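Local coordinates for auracyanin-B-2 (PDB 1QHQ), which carries a type I blue copper ion in a cupredoxin fold and probably serves as a soluble electron acceptor for alternative complex III, at residues T33-A39 against G134-P140; N40-D46 against G106-T112; D66-A70 against Y128-K133. All coordinates share one frame; numbering follows the deposited sequence. Where two conformers were deposited one is given.

Contact 1: residues T33-A39 against G134-P140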
# COMPACT_ATOMS: atom_id res chain seq x y z
N THR A 33 -8.58 -1.27 8.45
CA THR A 33 -7.30 -1.53 9.14
C THR A 33 -6.96 -3.01 9.16
O THR A 33 -5.89 -3.40 9.61
CB THR A 33 -7.33 -1.00 10.58
OG1 THR A 33 -8.41 -1.64 11.27
CG2 THR A 33 -7.55 0.52 10.56
N SER A 34 -7.86 -3.81 8.54
CA SER A 34 -7.51 -5.21 8.30
C SER A 34 -8.02 -5.65 6.92
O SER A 34 -9.03 -5.24 6.42
CB SER A 34 -7.99 -6.14 9.38
OG SER A 34 -9.32 -6.52 9.22
N LEU A 35 -7.18 -6.49 6.28
CA LEU A 35 -7.59 -7.09 5.01
C LEU A 35 -7.26 -8.61 5.12
O LEU A 35 -6.39 -8.95 5.88
CB LEU A 35 -6.75 -6.52 3.85
CG LEU A 35 -7.08 -5.06 3.46
CD1 LEU A 35 -6.12 -4.55 2.42
CD2 LEU A 35 -8.53 -4.94 2.99
N SER A 36 -7.97 -9.35 4.27
CA SER A 36 -7.71 -10.82 4.26
C SER A 36 -7.72 -11.27 2.79
O SER A 36 -8.69 -10.94 2.11
CB SER A 36 -8.94 -11.45 4.96
OG SER A 36 -8.80 -12.80 5.18
N LEU A 37 -6.75 -12.03 2.36
CA LEU A 37 -6.78 -12.55 0.96
C LEU A 37 -6.14 -13.94 1.00
O LEU A 37 -5.24 -14.20 1.77
CB LEU A 37 -5.92 -11.63 0.08
CG LEU A 37 -6.37 -10.18 -0.13
CD1 LEU A 37 -5.24 -9.39 -0.76
CD2 LEU A 37 -7.62 -10.20 -1.04
N PRO A 38 -6.49 -14.77 0.01
CA PRO A 38 -5.82 -16.07 -0.11
C PRO A 38 -4.42 -15.90 -0.64
O PRO A 38 -4.17 -14.94 -1.38
CB PRO A 38 -6.72 -16.81 -1.10
CG PRO A 38 -7.33 -15.74 -1.94
CD PRO A 38 -7.51 -14.54 -0.99
N ALA A 39 -3.55 -16.85 -0.35
CA ALA A 39 -2.18 -16.85 -0.81
C ALA A 39 -2.07 -17.15 -2.32
O ALA A 39 -2.96 -17.77 -2.88
CB ALA A 39 -1.35 -17.90 -0.06
N GLY A 134 -2.25 -1.04 8.41
CA GLY A 134 -3.32 -2.04 8.64
C GLY A 134 -2.63 -3.42 8.42
O GLY A 134 -1.46 -3.45 8.04
N THR A 135 -3.37 -4.45 8.75
CA THR A 135 -2.78 -5.79 8.68
C THR A 135 -3.49 -6.62 7.60
O THR A 135 -4.70 -6.77 7.64
CB THR A 135 -2.95 -6.50 10.04
OG1 THR A 135 -2.15 -5.78 11.02
CG2 THR A 135 -2.44 -7.93 9.97
N LEU A 136 -2.66 -7.14 6.71
CA LEU A 136 -3.20 -8.11 5.71
C LEU A 136 -2.89 -9.52 6.26
O LEU A 136 -1.72 -9.85 6.45
CB LEU A 136 -2.49 -7.93 4.36
CG LEU A 136 -2.79 -9.10 3.37
CD1 LEU A 136 -4.25 -9.12 2.98
CD2 LEU A 136 -1.91 -8.92 2.14
N THR A 137 -3.92 -10.31 6.42
CA THR A 137 -3.70 -11.75 6.74
C THR A 137 -3.94 -12.56 5.43
O THR A 137 -4.92 -12.39 4.78
CB THR A 137 -4.65 -12.23 7.82
OG1 THR A 137 -4.36 -11.47 9.02
CG2 THR A 137 -4.36 -13.70 8.15
N VAL A 138 -2.86 -13.26 5.07
CA VAL A 138 -2.94 -14.06 3.83
C VAL A 138 -3.18 -15.52 4.24
O VAL A 138 -2.45 -16.04 5.08
CB VAL A 138 -1.66 -13.91 3.04
CG1 VAL A 138 -1.71 -14.80 1.79
CG2 VAL A 138 -1.47 -12.44 2.60
N THR A 139 -4.27 -16.02 3.76
CA THR A 139 -4.73 -17.40 4.19
C THR A 139 -4.21 -18.40 3.17
O THR A 139 -3.55 -18.11 2.21
CB THR A 139 -6.25 -17.38 4.23
OG1 THR A 139 -6.76 -17.15 2.89
CG2 THR A 139 -6.75 -16.25 5.14
N PRO A 140 -4.49 -19.71 3.50
CA PRO A 140 -3.91 -20.77 2.67
C PRO A 140 -4.09 -20.67 1.21
O PRO A 140 -5.17 -20.38 0.68
CB PRO A 140 -4.50 -22.06 3.25
CG PRO A 140 -4.54 -21.70 4.73
CD PRO A 140 -5.19 -20.31 4.69
OXT PRO A 140 -3.14 -21.15 0.48
O HOH W 1 -4.67 -19.74 -2.14
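Leu-136 reaches over the neighbouring strand with its CD1 methyl, which rests 3.7 Å from CB of Leu-35 and also meets Leu-37, CD1 to CD1 at 3.9 Å. One methyl thus touches two leucines on the same face of the sheet; the Leu-37 and Leu-136 side chains cross at about a right angle. With CG of Leu-136 anti to its own nitrogen (chi1 168°) and a bend at the next bond, CD1 is brought closer to strand 34-38 than the root of the side chain. Val-138 continues this apolar row: its CG1 presses tightly on Ala-39, 3.3 Å from the CA and slightly farther from the CB. Leu-35 touches Val-19 and Val-21 of strand 17-22, and Leu-37 touches Gln-17, so the leucines of strand 34-38 face the other sheet of the cupredoxin beta-sandwich. Strand 34-38 is an outermost strand of its sheet and runs parallel to strand 133-139, their axes 22° apart. The parallel ladder is built in steps of two: Leu-35 N donates to Thr-135 O (2.8 Å) and Leu-35 O accepts from Thr-137 N, and Leu-37 repeats the pattern between Thr-137 and Thr-139. Other backbone groups of strand 133-139 bond to strand 116-121, as Leu-136 does with Tyr-118. Ser-34, Ser-36, Thr-135, Thr-137 and Thr-139, with Pro-38, lie on the other face. There CG2 of Thr-139 lies 4.0 Å from OG of Ser-36, while its OG1 sits against CA of Pro-38. At the C-terminus a water donates to both Ala-39 O, at 2.7 Å, and Pro-140 O, bridging the ends of the two segments just past the last ladder bond, Ala-39 N to Thr-139 O.

Contact 2: residues N40-D46 against G106-T112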
# COMPACT_ATOMS: atom_id res chain seq x y z
N ASN A 40 -1.01 -16.66 -2.89
CA ASN A 40 -0.63 -16.98 -4.27
C ASN A 40 -1.76 -16.78 -5.24
O ASN A 40 -2.01 -17.55 -6.18
CB ASN A 40 -0.11 -18.45 -4.32
CG ASN A 40 0.52 -18.76 -5.67
OD1 ASN A 40 1.25 -17.94 -6.23
ND2 ASN A 40 0.23 -19.93 -6.23
N THR A 41 -2.47 -15.65 -5.11
CA THR A 41 -3.60 -15.29 -5.90
C THR A 41 -3.42 -13.88 -6.48
O THR A 41 -2.84 -13.02 -5.80
CB THR A 41 -4.89 -15.22 -4.99
OG1 THR A 41 -5.06 -16.56 -4.45
CG2 THR A 41 -6.08 -14.85 -5.82
N VAL A 42 -3.82 -13.68 -7.71
CA VAL A 42 -3.73 -12.33 -8.32
C VAL A 42 -4.90 -11.49 -7.84
O VAL A 42 -6.07 -11.84 -8.00
CB VAL A 42 -3.74 -12.37 -9.85
CG1 VAL A 42 -3.57 -10.97 -10.45
CG2 VAL A 42 -2.59 -13.28 -10.33
N VAL A 43 -4.54 -10.34 -7.25
CA VAL A 43 -5.59 -9.44 -6.72
C VAL A 43 -5.37 -8.04 -7.26
O VAL A 43 -4.22 -7.61 -7.37
CB VAL A 43 -5.51 -9.36 -5.16
CG1 VAL A 43 -6.45 -8.32 -4.62
CG2 VAL A 43 -5.77 -10.74 -4.57
N ARG A 44 -6.44 -7.37 -7.65
CA ARG A 44 -6.36 -5.94 -7.90
C ARG A 44 -6.89 -5.18 -6.68
O ARG A 44 -8.02 -5.32 -6.27
CB ARG A 44 -7.13 -5.50 -9.15
CG ARG A 44 -6.75 -3.97 -9.45
CD ARG A 44 -7.61 -3.50 -10.62
NE ARG A 44 -9.00 -3.36 -10.26
CZ ARG A 44 -10.09 -3.79 -10.78
NH1 ARG A 44 -10.05 -4.53 -11.94
NH2 ARG A 44 -11.29 -3.58 -10.24
N LEU A 45 -5.97 -4.33 -6.12
CA LEU A 45 -6.39 -3.51 -4.99
C LEU A 45 -6.67 -2.09 -5.51
O LEU A 45 -5.85 -1.54 -6.26
CB LEU A 45 -5.21 -3.43 -4.00
CG LEU A 45 -5.49 -2.69 -2.68
CD1 LEU A 45 -4.53 -3.11 -1.60
CD2 LEU A 45 -5.39 -1.17 -2.91
N ASP A 46 -7.88 -1.65 -5.29
CA ASP A 46 -8.30 -0.30 -5.74
C ASP A 46 -8.26 0.63 -4.49
O ASP A 46 -9.08 0.43 -3.61
CB ASP A 46 -9.70 -0.35 -6.31
CG ASP A 46 -9.79 -1.29 -7.54
OD1 ASP A 46 -8.78 -1.37 -8.23
OD2 ASP A 46 -10.91 -1.76 -7.81
N GLY A 106 -6.33 4.96 -7.39
CA GLY A 106 -5.24 4.26 -8.14
C GLY A 106 -5.25 2.79 -7.69
O GLY A 106 -5.62 2.45 -6.58
N SER A 107 -4.83 1.93 -8.63
CA SER A 107 -4.83 0.50 -8.26
C SER A 107 -3.42 -0.05 -8.31
O SER A 107 -2.52 0.47 -8.96
CB SER A 107 -5.72 -0.29 -9.23
OG SER A 107 -7.06 0.20 -9.19
N VAL A 108 -3.31 -1.28 -7.75
CA VAL A 108 -2.11 -2.09 -7.99
C VAL A 108 -2.55 -3.56 -8.12
O VAL A 108 -3.43 -3.97 -7.41
CB VAL A 108 -1.03 -1.91 -6.95
CG1 VAL A 108 -1.46 -2.26 -5.54
CG2 VAL A 108 0.26 -2.64 -7.33
N THR A 109 -1.98 -4.24 -9.12
CA THR A 109 -2.38 -5.65 -9.35
C THR A 109 -1.17 -6.51 -9.06
O THR A 109 -0.08 -6.28 -9.61
CB THR A 109 -2.83 -5.86 -10.79
OG1 THR A 109 -4.05 -5.08 -11.01
CG2 THR A 109 -3.17 -7.35 -11.06
N PHE A 110 -1.34 -7.44 -8.12
CA PHE A 110 -0.21 -8.19 -7.61
C PHE A 110 -0.61 -9.62 -7.27
O PHE A 110 -1.77 -9.88 -6.95
CB PHE A 110 0.45 -7.49 -6.42
CG PHE A 110 -0.41 -7.41 -5.19
CD1 PHE A 110 -1.42 -6.48 -5.09
CD2 PHE A 110 -0.22 -8.29 -4.13
CE1 PHE A 110 -2.21 -6.42 -3.96
CE2 PHE A 110 -1.03 -8.27 -3.02
CZ PHE A 110 -2.00 -7.27 -2.90
N ARG A 111 0.41 -10.47 -7.16
CA ARG A 111 0.19 -11.82 -6.63
C ARG A 111 0.45 -11.79 -5.12
O ARG A 111 1.49 -11.34 -4.67
CB ARG A 111 1.11 -12.83 -7.32
CG ARG A 111 0.83 -14.27 -6.85
CD ARG A 111 1.61 -15.27 -7.70
NE ARG A 111 1.26 -15.15 -9.12
CZ ARG A 111 0.23 -15.78 -9.67
NH1 ARG A 111 -0.55 -16.54 -8.91
NH2 ARG A 111 -0.07 -15.64 -10.95
N THR A 112 -0.58 -12.19 -4.38
CA THR A 112 -0.37 -12.20 -2.90
C THR A 112 0.76 -13.17 -2.55
O THR A 112 0.98 -14.16 -3.25
CB THR A 112 -1.66 -12.62 -2.21
OG1 THR A 112 -2.05 -13.89 -2.78
CG2 THR A 112 -2.80 -11.63 -2.46
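Asp-46 and Ser-107 face each other across a non-hydrogen-bonded pair, the serine OG donating to Asp-46 OD1 at 2.5 Å from the anti side, 33° out of the carboxylate plane. Arg-44, two residues back on the same strand, grips that carboxylate side-on: NE donates to OD1 at 2.9 Å and NH2 to OD2, both through syn lone pairs and near the guanidinium plane. OD1 therefore accepts from two donors. Without the carboxylate, as with an alanine here, Ser-107 OG would probably lose its acceptor and Arg-44 the side-on grip that fixes its guanidinium. The aliphatic part of Arg-44 slants over Thr-109, CG to OG1 3.3 Å. These residues line one face of an antiparallel pair, strands 42-49 and 104-111, in the three-stranded sheet of the cupredoxin sandwich; strand 17-22 flanks 42-49 on its other edge. On the inward face Phe-110 turns its ring edge to Leu-45, CE1 to CB 4.2 Å. At the far end, in the conformer given, Arg-111 lies alongside Asn-40, amide and guanidinium planes 47° apart, with CG2 of Val-42 over one guanidinium face. Its NH1 bond to Asn-40 O is weak; NH2 has a salt bridge to Glu-13. Thr-112 OG1 sits between its backbone N and carbonyl carbon (chi1 55°), where Thr-41 N donates to it at 3.0 Å and where it also bonds Pro-38 O.

Contact 3: residues D66-A70 against Y128-K133; sequences DDVAA and YLAGMK. With SO4 (sulfate ion), chain E.
Asp-66 OD1 takes two donors from the other segment. The hydroxyl of Tyr-128 donates to it at 2.6 Å, a short bond on the anti lone pair, and Lys-133 NZ completes a salt bridge at 3.2 Å from above the carboxylate plane, 37° out of it. The carboxylate and the phenol ring are nearly coplanar (24°), and OD1 meets the ring's edge, in its plane, whereas the lysine crosses the aspartate at about a right angle. Beyond CG the Lys-133 chain is extended, which carries its ammonium from the start of strand 133-139 out to helix 66-77. Outward from the polar cluster, the tyrosine packs against the first turn of that helix: Ala-69 CB lies 3.8 Å from CZ of Tyr-128, whose CE2 approaches CA of Ala-70 at 4.0 Å. Ile-121 of strand 116-121 touches both Tyr-128 and Lys-133. A sulfate, probably from the crystallisation liquor, sits at the helix N-terminus, where Val-68 N donates to its O1 at 2.7 Å and Gly-65 N also binds it. A type I turn from Tyr-128 to Gly-131, closed by the bond from Gly-131 N to Tyr-128 O, leads to Met-132, a ligand of the copper together with His-57, Cys-122 and His-127. Asp-66 therefore ties two points of the ligand loop, just after His-127 and just after Met-132, to the helix; the lysine's charge would probably favour an ionised carboxylate there.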
# COMPACT_ATOMS: atom_id res chain seq x y z
N ASP A 66 6.50 -4.35 11.58
CA ASP A 66 6.89 -2.96 11.80
C ASP A 66 8.31 -2.64 11.48
O ASP A 66 8.60 -1.55 10.94
CB ASP A 66 6.48 -2.47 13.18
CG ASP A 66 4.99 -2.15 13.25
OD1 ASP A 66 4.56 -1.18 12.56
OD2 ASP A 66 4.27 -2.94 13.88
N ASP A 67 9.25 -3.57 11.67
CA ASP A 67 10.65 -3.33 11.33
C ASP A 67 10.86 -3.21 9.84
O ASP A 67 11.52 -2.31 9.33
CB ASP A 67 11.54 -4.45 11.90
CG ASP A 67 11.71 -4.32 13.40
OD1 ASP A 67 11.25 -3.32 13.98
OD2 ASP A 67 12.32 -5.24 14.00
N VAL A 68 10.20 -4.12 9.10
CA VAL A 68 10.28 -4.05 7.62
C VAL A 68 9.54 -2.81 7.12
O VAL A 68 10.03 -2.08 6.24
CB VAL A 68 9.70 -5.35 7.05
CG1 VAL A 68 9.37 -5.27 5.59
CG2 VAL A 68 10.72 -6.49 7.30
N ALA A 69 8.42 -2.50 7.73
CA ALA A 69 7.61 -1.34 7.35
C ALA A 69 8.40 -0.05 7.51
O ALA A 69 8.29 0.86 6.71
CB ALA A 69 6.30 -1.28 8.11
N ALA A 70 9.15 0.04 8.62
CA ALA A 70 9.96 1.24 8.87
C ALA A 70 11.03 1.39 7.82
O ALA A 70 11.25 2.50 7.31
CB ALA A 70 10.56 1.15 10.27
N TYR A 128 2.84 6.93 8.26
CA TYR A 128 3.11 5.63 8.90
C TYR A 128 3.36 5.79 10.40
O TYR A 128 2.64 5.22 11.22
CB TYR A 128 4.28 4.95 8.20
CG TYR A 128 4.77 3.71 8.94
CD1 TYR A 128 3.89 2.71 9.28
CD2 TYR A 128 6.07 3.66 9.42
CE1 TYR A 128 4.29 1.64 10.06
CE2 TYR A 128 6.49 2.59 10.21
CZ TYR A 128 5.61 1.58 10.47
OH TYR A 128 6.01 0.53 11.29
N LEU A 129 4.14 6.84 10.74
CA LEU A 129 4.34 7.11 12.19
C LEU A 129 3.09 7.60 12.86
O LEU A 129 2.85 7.30 14.06
CB LEU A 129 5.47 8.14 12.38
CG LEU A 129 6.86 7.71 11.94
CD1 LEU A 129 7.85 8.86 12.15
CD2 LEU A 129 7.32 6.47 12.69
N ALA A 130 2.17 8.25 12.13
CA ALA A 130 0.92 8.67 12.69
C ALA A 130 -0.09 7.56 12.86
O ALA A 130 -1.20 7.81 13.34
CB ALA A 130 0.33 9.86 11.95
N GLY A 131 0.25 6.34 12.39
CA GLY A 131 -0.61 5.20 12.55
C GLY A 131 -1.30 4.71 11.27
O GLY A 131 -2.26 3.91 11.41
N MET A 132 -0.99 5.28 10.15
CA MET A 132 -1.67 4.90 8.89
C MET A 132 -1.07 3.57 8.39
O MET A 132 -0.14 3.52 7.63
CB MET A 132 -1.52 5.96 7.81
CG MET A 132 -2.44 5.58 6.59
SD MET A 132 -2.82 7.11 5.67
CE MET A 132 -3.79 6.34 4.31
N LYS A 133 -1.74 2.53 8.88
CA LYS A 133 -1.25 1.15 8.59
C LYS A 133 -2.45 0.23 8.79
O LYS A 133 -3.41 0.61 9.41
CB LYS A 133 -0.12 0.78 9.50
CG LYS A 133 -0.43 0.71 10.99
CD LYS A 133 0.88 0.33 11.70
CE LYS A 133 0.85 0.71 13.17
NZ LYS A 133 2.27 0.67 13.71
S SO4 E . 9.48 -7.61 11.02
O1 SO4 E . 9.39 -6.22 10.51
O2 SO4 E . 10.93 -8.00 11.19
O3 SO4 E . 8.87 -8.57 10.02
O4 SO4 E . 8.77 -7.73 12.33

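In the fold
Contacts 1 and 2 are strand pairings in different sheets of the sandwich, one parallel and one antiparallel, each with a mainly apolar inner face and a mostly polar outer one, buried Val-42 being the exception in contact 2. They touch through Thr-112 and through Leu-37 packing on Val-43. All three contacts are partly buried; contact 2 has more buried residues than contact 1, and contact 3, with exposed Asp-66, is smaller and more polar: a helix joined to the copper loop by one carboxylate and the tyrosine's packing on two alanines. Lys-133 connects it to contact 1, beginning the strand that Gly-134 to Thr-139 continue. Contacts 2 and 3 lie on opposite sides of the chain's centre.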